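Local coordinates for Rho guanyl nucleotide exchange factor (Rom2), putative (Aspergillus fumigatus Af293, PDB 5O51), which probably acts as a guanine-nucleotide exchange factor for Rho-type GTPases, the chain here being its CNH domain, a seven-bladed beta-propeller, at residues Cys24-Asp29 / Ile68-Glu73; Leu211-Asp216 / Asn254-Arg259; Asp220-Lys225 / Phe247-Asn252. All coordinates share one frame; numbering follows the deposited sequence.

In the fold
From the N terminus, interaction 1 comes first: it sets the innermost strands 22-28 and 65-71 of two successive propeller blades beside each other, so the loop it closes holds the remaining three strands of the first of these blades. Interaction 2 opens much later, after outer strand 208-210, and joins the blade it ends to the 254-259 loop of the next. Interaction 3 is nested within it: helix 220-224, in the link between those blades, packs on strand 247-251. Interactions 2 and 3 touch, Ala-258 N probably donating to Phe-250 O, whereas interaction 1 lies about 35 Å from interaction 2, centre to centre, on the opposite side of the chain's centre.

Interaction 1 (Cys24-Asp29 / Ile68-Glu73)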
loop_
_atom_site.group_PDB
_atom_site.type_symbol
_atom_site.label_atom_id
_atom_site.label_comp_id
_atom_site.label_asym_id
_atom_site.label_seq_id
_atom_site.Cartn_x
_atom_site.Cartn_y
_atom_site.Cartn_z
ATOM N N CYS A 24 10.030 2.828 0.693
ATOM C CA CYS A 24 8.844 2.451 1.502
ATOM C C CYS A 24 9.006 2.866 2.938
ATOM O O CYS A 24 10.102 3.283 3.355
ATOM C CB CYS A 24 8.586 0.949 1.417
ATOM S SG CYS A 24 9.988 -0.100 1.852
ATOM N N LEU A 25 7.912 2.794 3.701
ATOM C CA LEU A 25 7.921 3.279 5.074
ATOM C C LEU A 25 6.727 2.666 5.811
ATOM O O LEU A 25 5.660 2.469 5.201
ATOM C CB LEU A 25 7.920 4.832 5.070
ATOM C CG LEU A 25 7.728 5.656 6.361
ATOM C CD1 LEU A 25 8.278 7.057 6.221
ATOM C CD2 LEU A 25 6.265 5.810 6.748
ATOM N N VAL A 26 6.899 2.379 7.097
ATOM C CA VAL A 26 5.763 2.077 7.970
ATOM C C VAL A 26 5.987 2.720 9.345
ATOM O O VAL A 26 7.118 2.724 9.854
ATOM C CB VAL A 26 5.526 0.563 8.119
ATOM C CG1 VAL A 26 6.746 -0.115 8.775
ATOM C CG2 VAL A 26 4.265 0.257 8.940
ATOM N N PRO A 27 4.920 3.311 9.949
ATOM C CA PRO A 27 5.011 3.856 11.302
ATOM C C PRO A 27 4.881 2.724 12.314
ATOM O O PRO A 27 4.260 1.757 12.006
ATOM C CB PRO A 27 3.819 4.849 11.385
ATOM C CG PRO A 27 2.871 4.407 10.334
ATOM C CD PRO A 27 3.769 3.882 9.219
ATOM N N VAL A 28 5.545 2.811 13.459
ATOM C CA VAL A 28 5.405 1.781 14.522
ATOM C C VAL A 28 5.256 2.543 15.842
ATOM O O VAL A 28 5.371 3.779 15.859
ATOM C CB VAL A 28 6.625 0.800 14.613
ATOM C CG1 VAL A 28 6.870 0.160 13.259
ATOM C CG2 VAL A 28 7.878 1.522 15.048
ATOM N N ASP A 29 5.008 1.804 16.925
ATOM C CA ASP A 29 4.999 2.383 18.278
ATOM C C ASP A 29 3.948 3.467 18.356
ATOM O O ASP A 29 4.246 4.619 18.708
ATOM C CB ASP A 29 6.396 2.970 18.624
ATOM C CG ASP A 29 7.135 2.172 19.685
ATOM O OD1 ASP A 29 6.849 2.400 20.898
ATOM O OD2 ASP A 29 8.028 1.361 19.302
ATOM N N ILE A 68 7.462 -2.828 3.154
ATOM C CA ILE A 68 7.634 -3.004 4.577
ATOM C C ILE A 68 6.301 -2.751 5.321
ATOM O O ILE A 68 5.518 -1.858 4.945
ATOM C CB ILE A 68 8.760 -2.104 5.106
ATOM C CG1 ILE A 68 9.270 -2.594 6.445
ATOM C CG2 ILE A 68 8.379 -0.615 5.190
ATOM C CD1 ILE A 68 10.649 -1.992 6.769
ATOM N N ASP A 69 6.040 -3.541 6.341
ATOM C CA ASP A 69 4.831 -3.442 7.178
ATOM C C ASP A 69 5.088 -4.110 8.534
ATOM O O ASP A 69 6.243 -4.573 8.815
ATOM C CB ASP A 69 3.667 -4.127 6.481
ATOM C CG ASP A 69 2.285 -3.482 6.810
ATOM O OD1 ASP A 69 2.111 -2.759 7.838
ATOM O OD2 ASP A 69 1.376 -3.737 6.011
ATOM N N THR A 70 4.058 -4.111 9.388
ATOM C CA THR A 70 4.083 -4.746 10.739
ATOM C C THR A 70 2.851 -5.608 10.986
ATOM O O THR A 70 1.865 -5.391 10.333
ATOM C CB THR A 70 4.028 -3.725 11.900
ATOM O OG1 THR A 70 2.965 -2.788 11.660
ATOM C CG2 THR A 70 5.360 -2.998 12.085
ATOM N N LEU A 71 2.944 -6.570 11.926
ATOM C CA LEU A 71 1.794 -7.176 12.673
ATOM C C LEU A 71 1.997 -6.825 14.113
ATOM O O LEU A 71 2.732 -7.505 14.811
ATOM C CB LEU A 71 1.820 -8.705 12.607
ATOM C CG LEU A 71 1.118 -9.416 11.465
ATOM C CD1 LEU A 71 1.842 -9.036 10.214
ATOM C CD2 LEU A 71 1.121 -10.948 11.646
ATOM N N GLU A 72 1.380 -5.763 14.585
ATOM C CA GLU A 72 1.778 -5.180 15.875
ATOM C C GLU A 72 1.367 -6.105 17.042
ATOM O O GLU A 72 2.048 -6.148 18.088
ATOM C CB GLU A 72 1.209 -3.738 16.011
ATOM C CG GLU A 72 1.891 -2.843 17.056
ATOM C CD GLU A 72 2.868 -1.788 16.482
ATOM O OE1 GLU A 72 3.829 -2.175 15.803
ATOM O OE2 GLU A 72 2.714 -0.566 16.752
ATOM N N GLU A 73 0.311 -6.881 16.812
ATOM C CA GLU A 73 -0.247 -7.800 17.804
ATOM C C GLU A 73 0.734 -8.927 18.131
ATOM O O GLU A 73 0.758 -9.383 19.295
ATOM C CB GLU A 73 -1.607 -8.359 17.317
ATOM C CG GLU A 73 -2.259 -9.414 18.199
ATOM C CD GLU A 73 -2.735 -8.874 19.546
ATOM O OE1 GLU A 73 -3.615 -7.983 19.562
ATOM O OE2 GLU A 73 -2.245 -9.352 20.591
HETATM O O HOH W 1 3.806 0.568 4.962
#
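Cys-24 and Ile-68 both start toward the facing strand, and their first torsions set which atoms meet: Cys-24 SG lies between its backbone N and carbonyl carbon (chi1 54°), and Ile-68 has CG1 anti to its backbone N (chi1 -161°), which leaves CG2 between N and carbonyl carbon. Cys-24 SG then rests 3.7 Å from Ile-68 CG2. Ile-68 CG2 also lies 4.0 Å from Val-26 CG1, the two side chains crossing at about a right angle. Further along, Val-28 CG1 meets Thr-70 CG2 at 3.7 Å; both residues are beta-branched, so each offers a methyl close to its backbone, and the side chains cross obliquely. Strands 24-28 and 68-71 are the innermost strands of adjacent blades, 25° from parallel and 6.0 Å apart at their closest. Each makes its backbone bonds within its own blade, Val-26 with Val-35 and Asp-69 with Leu-78, for example. Between the strands a water takes the place of a direct backbone bond, donating to Leu-25 O at 2.7 Å and to Ile-68 O at 3.0 Å. Asp-69 starts away from strand 24-28, yet its OD1, which accepts from Thr-70 N at 2.8 Å, comes round to touch Val-26 CG2. At the end of the contact Glu-72 reaches across, and its OE2 takes a weak hydrogen bond of 3.3 Å from Asp-29 N. Glutamate is long enough to span this distance. Asp-29 points away, its OD1 in a long, weak ion pair with Arg-32, which probably limits repulsion from Glu-72. The chemistry is that of blade-to-blade packing: methyls and a thiol fill the seam, one water uses both its protons to satisfy two carbonyls, and direct polar bonding adds little.

Interaction 2 (Leu211-Asp216 / Asn254-Arg259); sequences LLDQAD and NGWRAR
The indole of Trp-256 has Asp-216 over one face and Asp-213 at its edge. Asp-216 CB sits 3.6 Å from the centroid of the six-membered ring, a CH-pi contact, and the carboxylate plane is within 3° of parallel to the indole, stacked over it near CE2 and NE1. Asp-213 instead stands its carboxylate at 84° to the ring, with Asp-213 OD2 in the ring plane 3.3 Å from Trp-256 CZ3, where an acceptor faces the slightly positive rim hydrogens. Ala-215, small enough to fit beside them, brings its CB within 3.9 Å of Trp-256 CH2. Asp-216 is held through both carboxylate oxygens: OD2 accepts from Arg-257 N at 2.7 Å, nearly along the C-O axis, and OD1 pairs with Ser-218 OG. Asp-213 N donates a hydrogen bond to Gly-255 O (3.2 Å). Gly-255 has positive phi, and a CB there would run into Leu-211 O; instead its CA makes a CA-H...O contact with that oxygen. Asp-213 OD1 accepts from Ala-215 N, and Asp-216 N bonds Asp-213 O; this Asx-stabilised type I turn and the tryptophan loop join neighbouring blades of the beta-propeller.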
loop_
_atom_site.group_PDB
_atom_site.type_symbol
_atom_site.label_atom_id
_atom_site.label_comp_id
_atom_site.label_asym_id
_atom_site.label_seq_id
_atom_site.Cartn_x
_atom_site.Cartn_y
_atom_site.Cartn_z
ATOM N N LEU A 211 -16.136 -8.914 -9.618
ATOM C CA LEU A 211 -16.887 -8.051 -8.706
ATOM C C LEU A 211 -17.995 -7.270 -9.377
ATOM O O LEU A 211 -19.083 -7.058 -8.813
ATOM C CB LEU A 211 -15.928 -7.029 -8.067
ATOM C CG LEU A 211 -16.455 -6.214 -6.875
ATOM C CD1 LEU A 211 -16.097 -6.883 -5.568
ATOM C CD2 LEU A 211 -15.890 -4.810 -6.888
ATOM N N LEU A 212 -17.697 -6.702 -10.526
ATOM C CA LEU A 212 -18.714 -5.915 -11.238
ATOM C C LEU A 212 -19.737 -6.857 -11.894
ATOM O O LEU A 212 -19.377 -7.979 -12.270
ATOM C CB LEU A 212 -18.039 -5.062 -12.303
ATOM C CG LEU A 212 -17.101 -3.967 -11.760
ATOM C CD1 LEU A 212 -16.618 -3.161 -12.928
ATOM C CD2 LEU A 212 -17.821 -3.070 -10.748
ATOM N N ASP A 213 -20.991 -6.414 -12.001
ATOM C CA ASP A 213 -22.065 -7.216 -12.641
ATOM C C ASP A 213 -22.154 -6.922 -14.155
ATOM O O ASP A 213 -22.496 -5.797 -14.549
ATOM C CB ASP A 213 -23.389 -6.872 -11.991
ATOM C CG ASP A 213 -24.560 -7.813 -12.417
ATOM O OD1 ASP A 213 -24.742 -8.161 -13.622
ATOM O OD2 ASP A 213 -25.352 -8.146 -11.514
ATOM N N GLN A 214 -21.896 -7.937 -14.985
ATOM C CA GLN A 214 -22.041 -7.838 -16.473
ATOM C C GLN A 214 -23.324 -7.166 -17.055
ATOM O O GLN A 214 -23.276 -6.616 -18.156
ATOM C CB GLN A 214 -21.855 -9.227 -17.117
ATOM C CG GLN A 214 -22.889 -10.276 -16.667
ATOM C CD GLN A 214 -23.438 -11.180 -17.785
ATOM O OE1 GLN A 214 -24.657 -11.264 -17.984
ATOM N NE2 GLN A 214 -22.545 -11.869 -18.503
ATOM N N ALA A 215 -24.451 -7.217 -16.347
ATOM C CA ALA A 215 -25.708 -6.583 -16.818
ATOM C C ALA A 215 -25.809 -5.052 -16.600
ATOM O O ALA A 215 -26.661 -4.378 -17.217
ATOM C CB ALA A 215 -26.917 -7.249 -16.178
ATOM N N ASP A 216 -24.968 -4.506 -15.731
ATOM C CA ASP A 216 -25.083 -3.088 -15.388
ATOM C C ASP A 216 -24.394 -2.322 -16.499
ATOM O O ASP A 216 -23.191 -2.374 -16.708
ATOM C CB ASP A 216 -24.484 -2.773 -14.032
ATOM C CG ASP A 216 -24.732 -1.341 -13.596
ATOM O OD1 ASP A 216 -25.457 -0.581 -14.282
ATOM O OD2 ASP A 216 -24.180 -0.986 -12.539
ATOM N N ASN A 254 -22.634 -6.799 -4.502
ATOM C CA ASN A 254 -23.216 -7.279 -5.762
ATOM C C ASN A 254 -22.698 -6.429 -6.914
ATOM O O ASN A 254 -23.151 -6.576 -8.042
ATOM C CB ASN A 254 -24.754 -7.283 -5.785
ATOM C CG ASN A 254 -25.363 -8.120 -4.666
ATOM O OD1 ASN A 254 -25.007 -9.295 -4.484
ATOM N ND2 ASN A 254 -26.289 -7.520 -3.910
ATOM N N GLY A 255 -21.735 -5.551 -6.637
ATOM C CA GLY A 255 -21.079 -4.718 -7.654
ATOM C C GLY A 255 -21.980 -4.090 -8.666
ATOM O O GLY A 255 -21.725 -4.175 -9.883
ATOM N N TRP A 256 -23.061 -3.496 -8.166
ATOM C CA TRP A 256 -23.992 -2.789 -9.031
ATOM C C TRP A 256 -23.715 -1.315 -8.798
ATOM O O TRP A 256 -23.443 -0.918 -7.652
ATOM C CB TRP A 256 -25.467 -3.165 -8.732
ATOM C CG TRP A 256 -26.368 -2.808 -9.867
ATOM C CD1 TRP A 256 -26.994 -1.608 -10.073
ATOM C CD2 TRP A 256 -26.711 -3.644 -10.995
ATOM N NE1 TRP A 256 -27.714 -1.647 -11.248
ATOM C CE2 TRP A 256 -27.552 -2.874 -11.839
ATOM C CE3 TRP A 256 -26.394 -4.970 -11.367
ATOM C CZ2 TRP A 256 -28.064 -3.374 -13.043
ATOM C CZ3 TRP A 256 -26.910 -5.459 -12.549
ATOM C CH2 TRP A 256 -27.744 -4.663 -13.374
ATOM N N ARG A 257 -23.757 -0.511 -9.866
ATOM C CA ARG A 257 -23.368 0.903 -9.761
ATOM C C ARG A 257 -24.198 1.599 -8.680
ATOM O O ARG A 257 -25.362 1.275 -8.486
ATOM C CB ARG A 257 -23.534 1.616 -11.093
ATOM C CG ARG A 257 -23.176 3.094 -11.132
ATOM C CD ARG A 257 -21.676 3.260 -11.247
ATOM N NE ARG A 257 -21.247 4.647 -11.484
ATOM C CZ ARG A 257 -21.119 5.237 -12.673
ATOM N NH1 ARG A 257 -21.430 4.611 -13.826
ATOM N NH2 ARG A 257 -20.680 6.491 -12.710
ATOM N N ALA A 258 -23.586 2.542 -7.987
ATOM C CA ALA A 258 -24.286 3.466 -7.109
ATOM C C ALA A 258 -23.844 4.909 -7.471
ATOM O O ALA A 258 -22.765 5.105 -8.014
ATOM C CB ALA A 258 -23.973 3.133 -5.635
ATOM N N ARG A 259 -24.675 5.899 -7.120
ATOM C CA ARG A 259 -24.565 7.267 -7.579
ATOM C C ARG A 259 -24.165 7.228 -9.061
ATOM O O ARG A 259 -23.007 7.545 -9.417
ATOM C CB ARG A 259 -23.539 8.033 -6.750
ATOM C CG ARG A 259 -23.691 7.909 -5.235
ATOM C CD ARG A 259 -22.787 8.927 -4.519
ATOM N NE ARG A 259 -22.282 8.397 -3.239
ATOM C CZ ARG A 259 -21.488 9.046 -2.380
ATOM N NH1 ARG A 259 -21.064 10.300 -2.612
ATOM N NH2 ARG A 259 -21.131 8.428 -1.259
#

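Interaction 3 (Asp220-Lys225 / Phe247-Asn252); sequences DFVARK and FSFFVN
An aromatic cluster joins Phe-221, on the short helix 220-224, to Phe-247 and Phe-249 on strand 247-251, in a buried contact between the link that leads into a propeller blade and the third strand of that blade. The two backbones stay well apart, 11.0 Å between axes, and rings fill the distance, which is why phenylalanine suits all three places. Phe-221 has CG between its backbone N and carbonyl carbon (chi1 69°), and its ring presents an edge to both partners. Against Phe-247 the pair is T-shaped, with the planes at 80°. Phe-221 CE1 stands 3.8 Å above the centre of the Phe-247 face. Against Phe-249 it is an offset edge-to-face pair with planes at 88°, in which Phe-221 CZ comes 3.7 Å from Phe-249 CD1. Phe-247 and Phe-249, two residues apart on the strand, both point toward the helix. Val-222 packs its CG2 methyl 3.8 Å from Phe-249 CE1 and, more loosely, against Phe-247 CE1; beta-branched valine offers a short methyl beside the rings. At the exposed margin Lys-225 slides past Phe-247, its CE methylene 3.8 Å from Phe-247 CE2 at the ring edge, so that its aliphatic stem contributes to the packing. Tyr-244 also meets Phe-247 edge-to-face, and Lys-263 makes a cation-pi contact with Phe-221. No hydrogen bond crosses between the two segments: helix and blade are held together by ring edges, whose hydrogens are slightly positive, set against electron-rich ring faces, and by hydrophobic burial.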
loop_
_atom_site.group_PDB
_atom_site.type_symbol
_atom_site.label_atom_id
_atom_site.label_comp_id
_atom_site.label_asym_id
_atom_site.label_seq_id
_atom_site.Cartn_x
_atom_site.Cartn_y
_atom_site.Cartn_z
ATOM N N ASP A 220 -20.377 0.071 -18.511
ATOM C CA ASP A 220 -19.764 -0.300 -19.778
ATOM C C ASP A 220 -18.429 0.363 -20.080
ATOM O O ASP A 220 -17.613 -0.214 -20.779
ATOM C CB ASP A 220 -20.734 -0.009 -20.947
ATOM C CG ASP A 220 -21.290 -1.270 -21.548
ATOM O OD1 ASP A 220 -22.016 -2.028 -20.835
ATOM O OD2 ASP A 220 -20.948 -1.515 -22.722
ATOM N N PHE A 221 -18.207 1.583 -19.594
ATOM C CA PHE A 221 -16.904 2.262 -19.743
ATOM C C PHE A 221 -15.746 1.440 -19.188
ATOM O O PHE A 221 -14.630 1.415 -19.750
ATOM C CB PHE A 221 -16.938 3.701 -19.181
ATOM C CG PHE A 221 -17.053 3.797 -17.671
ATOM C CD1 PHE A 221 -15.912 3.698 -16.855
ATOM C CD2 PHE A 221 -18.298 4.017 -17.058
ATOM C CE1 PHE A 221 -16.020 3.746 -15.466
ATOM C CE2 PHE A 221 -18.411 4.072 -15.664
ATOM C CZ PHE A 221 -17.272 3.953 -14.859
ATOM N N VAL A 222 -15.998 0.727 -18.101
ATOM C CA VAL A 222 -14.964 -0.122 -17.565
ATOM C C VAL A 222 -14.622 -1.228 -18.599
ATOM O O VAL A 222 -13.426 -1.526 -18.855
ATOM C CB VAL A 222 -15.410 -0.765 -16.242
ATOM C CG1 VAL A 222 -14.315 -1.690 -15.712
ATOM C CG2 VAL A 222 -15.847 0.299 -15.202
ATOM N N ALA A 223 -15.676 -1.848 -19.144
ATOM C CA ALA A 223 -15.579 -3.002 -20.101
ATOM C C ALA A 223 -14.998 -2.638 -21.471
ATOM O O ALA A 223 -14.357 -3.453 -22.118
ATOM C CB ALA A 223 -16.957 -3.646 -20.296
ATOM N N ARG A 224 -15.307 -1.429 -21.926
ATOM C CA ARG A 224 -14.653 -0.777 -23.083
ATOM C C ARG A 224 -13.131 -0.921 -23.156
ATOM O O ARG A 224 -12.576 -1.098 -24.227
ATOM C CB ARG A 224 -14.949 0.733 -23.021
ATOM C CG ARG A 224 -15.420 1.361 -24.303
ATOM C CD ARG A 224 -15.762 2.813 -24.068
ATOM N NE ARG A 224 -17.133 2.984 -23.601
ATOM C CZ ARG A 224 -17.614 4.075 -22.982
ATOM N NH1 ARG A 224 -16.840 5.138 -22.699
ATOM N NH2 ARG A 224 -18.900 4.095 -22.630
ATOM N N LYS A 225 -12.459 -0.810 -22.014
ATOM C CA LYS A 225 -11.033 -0.469 -22.004
ATOM C C LYS A 225 -10.032 -1.598 -22.183
ATOM O O LYS A 225 -8.925 -1.313 -22.655
ATOM C CB LYS A 225 -10.669 0.269 -20.707
ATOM C CG LYS A 225 -11.228 1.668 -20.629
ATOM C CD LYS A 225 -10.101 2.662 -20.442
ATOM C CE LYS A 225 -10.644 4.062 -20.217
ATOM N NZ LYS A 225 -9.783 5.055 -20.909
ATOM N N PHE A 247 -9.996 5.764 -13.579
ATOM C CA PHE A 247 -11.237 6.299 -13.113
ATOM C C PHE A 247 -11.566 5.828 -11.743
ATOM O O PHE A 247 -11.027 4.844 -11.298
ATOM C CB PHE A 247 -12.401 5.958 -14.072
ATOM C CG PHE A 247 -12.273 4.618 -14.756
ATOM C CD1 PHE A 247 -12.350 3.443 -14.035
ATOM C CD2 PHE A 247 -12.150 4.546 -16.150
ATOM C CE1 PHE A 247 -12.194 2.209 -14.677
ATOM C CE2 PHE A 247 -12.039 3.335 -16.809
ATOM C CZ PHE A 247 -12.053 2.158 -16.075
ATOM N N SER A 248 -12.475 6.559 -11.086
ATOM C CA SER A 248 -13.052 6.135 -9.830
ATOM C C SER A 248 -14.545 6.202 -9.892
ATOM O O SER A 248 -15.086 7.115 -10.510
ATOM C CB SER A 248 -12.498 6.952 -8.639
ATOM O OG SER A 248 -11.161 6.569 -8.390
ATOM N N PHE A 249 -15.212 5.241 -9.211
ATOM C CA PHE A 249 -16.650 5.318 -9.038
ATOM C C PHE A 249 -17.158 4.428 -7.881
ATOM O O PHE A 249 -16.427 3.591 -7.307
ATOM C CB PHE A 249 -17.322 4.918 -10.346
ATOM C CG PHE A 249 -16.966 3.528 -10.776
ATOM C CD1 PHE A 249 -15.838 3.294 -11.515
ATOM C CD2 PHE A 249 -17.727 2.459 -10.336
ATOM C CE1 PHE A 249 -15.465 2.008 -11.839
ATOM C CE2 PHE A 249 -17.392 1.181 -10.681
ATOM C CZ PHE A 249 -16.273 0.954 -11.452
ATOM N N PHE A 250 -18.440 4.586 -7.557
ATOM C CA PHE A 250 -19.036 3.806 -6.432
ATOM C C PHE A 250 -19.820 2.552 -6.894
ATOM O O PHE A 250 -20.528 2.592 -7.932
ATOM C CB PHE A 250 -19.988 4.686 -5.668
ATOM C CG PHE A 250 -19.355 5.755 -4.903
ATOM C CD1 PHE A 250 -18.862 5.505 -3.630
ATOM C CD2 PHE A 250 -19.320 7.062 -5.402
ATOM C CE1 PHE A 250 -18.250 6.502 -2.911
ATOM C CE2 PHE A 250 -18.745 8.060 -4.666
ATOM C CZ PHE A 250 -18.199 7.787 -3.426
ATOM N N VAL A 251 -19.782 1.480 -6.106
ATOM C CA VAL A 251 -20.746 0.339 -6.271
ATOM C C VAL A 251 -21.440 -0.008 -4.950
ATOM O O VAL A 251 -21.019 0.502 -3.875
ATOM C CB VAL A 251 -20.172 -0.951 -6.866
ATOM C CG1 VAL A 251 -19.557 -0.699 -8.225
ATOM C CG2 VAL A 251 -19.211 -1.645 -5.936
ATOM N N ASN A 252 -22.494 -0.847 -5.040
ATOM C CA ASN A 252 -23.273 -1.272 -3.849
ATOM C C ASN A 252 -22.919 -2.577 -3.100
ATOM O O ASN A 252 -23.354 -2.730 -1.943
ATOM C CB ASN A 252 -24.792 -1.309 -4.147
ATOM C CG ASN A 252 -25.195 -2.433 -5.095
ATOM O OD1 ASN A 252 -24.412 -3.346 -5.452
ATOM N ND2 ASN A 252 -26.429 -2.337 -5.562
#